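PDB 2EEN: CYTH domain-containing protein from Pyrococcus horikoshii, which is of unknown function but belongs to the CYTH family, whose members typically act on triphosphate-containing substrates, and probably binds such a ligand. Local coordinates for residues A10-F15 with G131-E135; K17-F22 with I156-L160. All blocks are in the same frame, centred on the assembly; numbering follows the deposited sequence.

How the contacts relate
Both contacts use helix 12-19: contact 1 sets its first turn on strand 131-139, and contact 2 joins its last turn and the residues after it to the C-terminal part of helix 146-160. Their centres lie about 10 Å apart, and their segments alternate along the chain. Ile134 links them directly, since its CD1 lies 3.6 Å from Leu157 CD2 and 3.8 Å from Val18 CG2. A looser touch, Ile14 CG1 to Leu160 O at 4.0 Å, joins the two helices themselves. Contact 1 is thus helix on strand, and contact 2 helix to helix over the same antiparallel sheet of the CYTH domain.

Contact 1 (A10-F15 with G131-E135); sequences ANDEIF and GKFIE
Lys132 lies across the Phe15 ring and accounts for the largest share of the buried surface. Its CD stands over one face, offset toward the rim, 4.0 Å from the ring centroid and 22° off the ring normal, which defines a CH-pi contact. CB and CG extend the same apolar cover, with CB 3.6 Å from Phe15 CZ. The chain runs nearly straight through chi3 and then bends at chi4, which turns the ammonium end away from the line of the methylenes. There NZ meets Asp12 OD1 in a long salt bridge of 3.8 Å; a water donates to this carboxylate oxygen and accepts a weak bond from NZ. The stronger charged partner of NZ is Glu126.

At the edge of the same ring, near its plane, lies the backbone oxygen of Phe133, 3.4 Å from Phe15 CE1, so the ring is bordered by the strand backbone as well as by the lysine chain.

Ala10 supplies the backbone link. Its N donates to Lys132 O at 2.9 Å with an N-H...O angle of 162°, the donor standing 49° above the carbonyl plane. Its methyl points toward the strand and rests on Phe133 C at 3.7 Å. Farther along, the side chains of Ile14 and Ile134 meet at about a right angle, Ile14 CG2 touching Ile134 CD1.

Helix 12-19 starts directly after this attachment: Asn11 is its N-cap, its OD1 accepting from Ile14 N at 2.7 Å. Through Phe15 and Ile14 the helix packs on strand 131-139, which runs between strands 3-9 and 120-127; Phe15 also reaches Leu124 of the latter. The CB of Phe133 is directed away from 10-15; its ring meets Tyr170 edge-to-face, and its side chain touches Leu173 of helix 170-176.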
loop_
_atom_site.group_PDB
_atom_site.type_symbol
_atom_site.label_atom_id
_atom_site.label_comp_id
_atom_site.label_asym_id
_atom_site.label_seq_id
_atom_site.Cartn_x
_atom_site.Cartn_y
_atom_site.Cartn_z
ATOM N N ALA A 10 -8.421 -6.304 31.014
ATOM C CA ALA A 10 -9.606 -5.704 31.605
ATOM C C ALA A 10 -10.668 -6.724 31.996
ATOM O O ALA A 10 -10.450 -7.936 31.925
ATOM C CB ALA A 10 -10.199 -4.663 30.647
ATOM N N ASN A 11 -11.823 -6.211 32.405
ATOM C CA ASN A 11 -12.945 -7.027 32.838
ATOM C C ASN A 11 -14.179 -6.138 32.869
ATOM O O ASN A 11 -14.081 -4.937 32.612
ATOM C CB ASN A 11 -12.672 -7.570 34.238
ATOM C CG ASN A 11 -12.279 -6.473 35.215
ATOM O OD1 ASN A 11 -12.966 -5.457 35.334
ATOM N ND2 ASN A 11 -11.170 -6.673 35.917
ATOM N N ASP A 12 -15.333 -6.717 33.194
ATOM C CA ASP A 12 -16.576 -5.950 33.244
ATOM C C ASP A 12 -16.467 -4.737 34.164
ATOM O O ASP A 12 -17.050 -3.685 33.890
ATOM C CB ASP A 12 -17.741 -6.831 33.713
ATOM C CG ASP A 12 -18.109 -7.903 32.704
ATOM O OD1 ASP A 12 -18.186 -7.586 31.499
ATOM O OD2 ASP A 12 -18.335 -9.061 33.119
ATOM N N GLU A 13 -15.729 -4.896 35.255
ATOM C CA GLU A 13 -15.537 -3.825 36.227
ATOM C C GLU A 13 -14.848 -2.614 35.604
ATOM O O GLU A 13 -15.328 -1.485 35.728
ATOM C CB GLU A 13 -14.704 -4.335 37.406
ATOM C CG GLU A 13 -14.231 -3.251 38.361
ATOM C CD GLU A 13 -13.246 -3.781 39.390
ATOM O OE1 GLU A 13 -13.677 -4.526 40.296
ATOM O OE2 GLU A 13 -12.043 -3.453 39.290
ATOM N N ILE A 14 -13.719 -2.851 34.945
ATOM C CA ILE A 14 -12.973 -1.765 34.315
ATOM C C ILE A 14 -13.795 -1.145 33.190
ATOM O O ILE A 14 -13.833 0.078 33.041
ATOM C CB ILE A 14 -11.618 -2.274 33.767
ATOM C CG1 ILE A 14 -10.703 -2.638 34.940
ATOM C CG2 ILE A 14 -10.963 -1.210 32.897
ATOM C CD1 ILE A 14 -9.387 -3.276 34.541
ATOM N N PHE A 15 -14.453 -1.993 32.407
ATOM C CA PHE A 15 -15.286 -1.527 31.302
ATOM C C PHE A 15 -16.382 -0.590 31.805
ATOM O O PHE A 15 -16.578 0.496 31.257
ATOM C CB PHE A 15 -15.916 -2.721 30.572
ATOM C CG PHE A 15 -15.025 -3.335 29.518
ATOM C CD1 PHE A 15 -13.644 -3.194 29.579
ATOM C CD2 PHE A 15 -15.577 -4.064 28.467
ATOM C CE1 PHE A 15 -12.822 -3.768 28.610
ATOM C CE2 PHE A 15 -14.765 -4.643 27.493
ATOM C CZ PHE A 15 -13.382 -4.493 27.564
ATOM N N GLY A 131 -10.107 -12.200 25.020
ATOM C CA GLY A 131 -10.889 -11.623 26.096
ATOM C C GLY A 131 -10.871 -10.109 26.117
ATOM O O GLY A 131 -10.607 -9.466 25.102
ATOM N N LYS A 132 -11.140 -9.541 27.287
ATOM C CA LYS A 132 -11.194 -8.092 27.455
ATOM C C LYS A 132 -9.875 -7.394 27.770
ATOM O O LYS A 132 -9.094 -7.841 28.612
ATOM C CB LYS A 132 -12.191 -7.739 28.558
ATOM C CG LYS A 132 -13.620 -8.135 28.267
ATOM C CD LYS A 132 -14.524 -7.767 29.437
ATOM C CE LYS A 132 -15.995 -7.872 29.064
ATOM N NZ LYS A 132 -16.359 -9.225 28.569
ATOM N N PHE A 133 -9.649 -6.281 27.082
ATOM C CA PHE A 133 -8.461 -5.462 27.282
ATOM C C PHE A 133 -8.881 -4.006 27.230
ATOM O O PHE A 133 -9.983 -3.675 26.788
ATOM C CB PHE A 133 -7.428 -5.671 26.175
ATOM C CG PHE A 133 -6.808 -7.030 26.169
ATOM C CD1 PHE A 133 -7.527 -8.126 25.713
ATOM C CD2 PHE A 133 -5.505 -7.212 26.609
ATOM C CE1 PHE A 133 -6.957 -9.393 25.699
ATOM C CE2 PHE A 133 -4.919 -8.482 26.599
ATOM C CZ PHE A 133 -5.650 -9.572 26.139
ATOM N N ILE A 134 -7.989 -3.145 27.695
ATOM C CA ILE A 134 -8.230 -1.720 27.652
ATOM C C ILE A 134 -6.955 -1.082 27.132
ATOM O O ILE A 134 -5.847 -1.406 27.569
ATOM C CB ILE A 134 -8.590 -1.140 29.037
ATOM C CG1 ILE A 134 -8.835 0.369 28.896
ATOM C CG2 ILE A 134 -7.484 -1.434 30.047
ATOM C CD1 ILE A 134 -9.460 1.007 30.108
ATOM N N GLU A 135 -7.110 -0.199 26.157
ATOM C CA GLU A 135 -5.965 0.481 25.591
ATOM C C GLU A 135 -6.160 1.968 25.764
ATOM O O GLU A 135 -7.287 2.442 25.916
ATOM C CB GLU A 135 -5.809 0.145 24.105
ATOM C CG GLU A 135 -5.241 -1.248 23.847
ATOM C CD GLU A 135 -4.917 -1.500 22.381
ATOM O OE1 GLU A 135 -4.601 -0.530 21.659
ATOM O OE2 GLU A 135 -4.955 -2.673 21.951
HETATM O O HOH W 1 -19.527 -9.206 29.533
#

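Contact 2 (K17-F22 with I156-L160); sequences KVRETF and ILREL
Lys17 leaves its helix with chi1 at -169° and stays extended through the later torsions, so that it reaches across to the C-terminal part of helix 146-160. In Leu160, chi1 of -69° helps to place CD1 between Val18 and Phe22, and CD2 between Phe22 and the Lys17 chain, 4.1 Å from Lys17 CG. The lysine ends in a hydrogen bond from NZ to Glu159 O, 2.9 Å long, with the donor tilted 17° from the carbonyl plane. On the way its CD passes 3.3 Å from Leu160 O. An ammonium at a backbone carbonyl in this part of the helix would probably suit the helix dipole.

Leu160 carries most of the apolar contact. CD1 lies in the plane of the Phe22 ring at its edge, 3.8 Å from CE2, and also meets Val18 CG2 at 3.9 Å. One face of that ring is covered by Thr21 CG2, 3.5 Å above its centre. The Thr21 hydroxyl donates to Lys17 O at 2.6 Å, tying the turn after the helix back to it.

Beneath, Val18 rests on Leu124, and Phe22, Ile156 and Leu160 share Ile122. Two helices thus meet over the antiparallel sheet of the CYTH fold, probably on its outer side, as in relatives whose sheet closes into a triphosphate-tunnel barrel.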
loop_
_atom_site.group_PDB
_atom_site.type_symbol
_atom_site.label_atom_id
_atom_site.label_comp_id
_atom_site.label_asym_id
_atom_site.label_seq_id
_atom_site.Cartn_x
_atom_site.Cartn_y
_atom_site.Cartn_z
ATOM N N LYS A 17 -16.519 1.125 34.609
ATOM C CA LYS A 17 -15.956 2.339 35.185
ATOM C C LYS A 17 -15.648 3.337 34.077
ATOM O O LYS A 17 -15.873 4.537 34.225
ATOM C CB LYS A 17 -14.693 2.011 35.989
ATOM C CG LYS A 17 -14.187 3.172 36.836
ATOM C CD LYS A 17 -13.142 2.776 37.865
ATOM C CE LYS A 17 -12.780 3.945 38.771
ATOM N NZ LYS A 17 -11.653 3.549 39.658
ATOM N N VAL A 18 -15.156 2.841 32.951
ATOM C CA VAL A 18 -14.861 3.724 31.838
ATOM C C VAL A 18 -16.147 4.336 31.298
ATOM O O VAL A 18 -16.198 5.531 30.999
ATOM C CB VAL A 18 -14.146 2.965 30.706
ATOM C CG1 VAL A 18 -14.212 3.760 29.417
ATOM C CG2 VAL A 18 -12.700 2.715 31.101
ATOM N N ARG A 19 -17.189 3.521 31.178
ATOM C CA ARG A 19 -18.460 4.004 30.651
ATOM C C ARG A 19 -19.081 5.071 31.544
ATOM O O ARG A 19 -19.806 5.948 31.064
ATOM C CB ARG A 19 -19.443 2.845 30.474
ATOM C CG ARG A 19 -18.972 1.766 29.514
ATOM C CD ARG A 19 -20.112 0.830 29.143
ATOM N NE ARG A 19 -19.657 -0.296 28.334
ATOM C CZ ARG A 19 -19.325 -1.485 28.827
ATOM N NH1 ARG A 19 -19.399 -1.712 30.133
ATOM N NH2 ARG A 19 -18.915 -2.445 28.014
ATOM N N GLU A 20 -18.784 4.997 32.837
ATOM C CA GLU A 20 -19.310 5.953 33.810
ATOM C C GLU A 20 -18.323 7.080 34.124
ATOM O O GLU A 20 -18.584 7.920 34.985
ATOM C CB GLU A 20 -19.679 5.218 35.103
ATOM C CG GLU A 20 -20.803 4.198 34.947
ATOM C CD GLU A 20 -22.174 4.844 34.829
ATOM O OE1 GLU A 20 -22.333 5.765 34.000
ATOM O OE2 GLU A 20 -23.097 4.425 35.562
ATOM N N THR A 21 -17.193 7.111 33.426
ATOM C CA THR A 21 -16.195 8.146 33.677
ATOM C C THR A 21 -15.912 9.009 32.458
ATOM O O THR A 21 -15.611 10.198 32.580
ATOM C CB THR A 21 -14.849 7.534 34.115
ATOM O OG1 THR A 21 -15.033 6.767 35.309
ATOM C CG2 THR A 21 -13.824 8.631 34.366
ATOM N N PHE A 22 -16.011 8.406 31.282
ATOM C CA PHE A 22 -15.699 9.125 30.063
ATOM C C PHE A 22 -16.780 9.150 29.008
ATOM O O PHE A 22 -17.642 8.279 28.936
ATOM C CB PHE A 22 -14.431 8.541 29.442
ATOM C CG PHE A 22 -13.248 8.555 30.358
ATOM C CD1 PHE A 22 -12.649 9.756 30.726
ATOM C CD2 PHE A 22 -12.727 7.364 30.856
ATOM C CE1 PHE A 22 -11.543 9.774 31.576
ATOM C CE2 PHE A 22 -11.627 7.369 31.702
ATOM C CZ PHE A 22 -11.033 8.576 32.064
ATOM N N ILE A 156 -3.601 7.125 34.175
ATOM C CA ILE A 156 -5.023 7.126 33.850
ATOM C C ILE A 156 -5.605 5.715 33.926
ATOM O O ILE A 156 -6.666 5.505 34.511
ATOM C CB ILE A 156 -5.263 7.714 32.446
ATOM C CG1 ILE A 156 -4.930 9.208 32.454
ATOM C CG2 ILE A 156 -6.708 7.501 32.026
ATOM C CD1 ILE A 156 -4.887 9.826 31.080
ATOM N N LEU A 157 -4.907 4.745 33.344
ATOM C CA LEU A 157 -5.389 3.369 33.376
ATOM C C LEU A 157 -5.391 2.773 34.781
ATOM O O LEU A 157 -6.338 2.087 35.165
ATOM C CB LEU A 157 -4.557 2.486 32.444
ATOM C CG LEU A 157 -4.823 2.758 30.964
ATOM C CD1 LEU A 157 -4.091 1.735 30.117
ATOM C CD2 LEU A 157 -6.324 2.698 30.704
ATOM N N ARG A 158 -4.343 3.040 35.551
ATOM C CA ARG A 158 -4.286 2.504 36.904
ATOM C C ARG A 158 -5.391 3.110 37.761
ATOM O O ARG A 158 -5.943 2.446 38.642
ATOM C CB ARG A 158 -2.905 2.750 37.522
ATOM C CG ARG A 158 -1.855 1.780 36.997
ATOM C CD ARG A 158 -0.541 1.863 37.751
ATOM N NE ARG A 158 0.300 0.718 37.419
ATOM C CZ ARG A 158 0.062 -0.525 37.832
ATOM N NH1 ARG A 158 -0.987 -0.785 38.602
ATOM N NH2 ARG A 158 0.861 -1.514 37.455
ATOM N N GLU A 159 -5.743 4.362 37.485
ATOM C CA GLU A 159 -6.804 5.014 38.239
ATOM C C GLU A 159 -8.163 4.408 37.905
ATOM O O GLU A 159 -9.139 4.612 38.632
ATOM C CB GLU A 159 -6.816 6.513 37.957
ATOM C CG GLU A 159 -5.618 7.246 38.539
ATOM C CD GLU A 159 -5.673 7.471 40.053
ATOM O OE1 GLU A 159 -6.667 7.105 40.728
ATOM O OE2 GLU A 159 -4.701 8.066 40.560
ATOM N N LEU A 160 -8.223 3.661 36.806
ATOM C CA LEU A 160 -9.458 3.007 36.385
ATOM C C LEU A 160 -9.533 1.576 36.902
ATOM O O LEU A 160 -10.571 0.924 36.802
ATOM C CB LEU A 160 -9.553 3.004 34.863
ATOM C CG LEU A 160 -9.773 4.380 34.238
ATOM C CD1 LEU A 160 -9.578 4.287 32.730
ATOM C CD2 LEU A 160 -11.165 4.889 34.589
#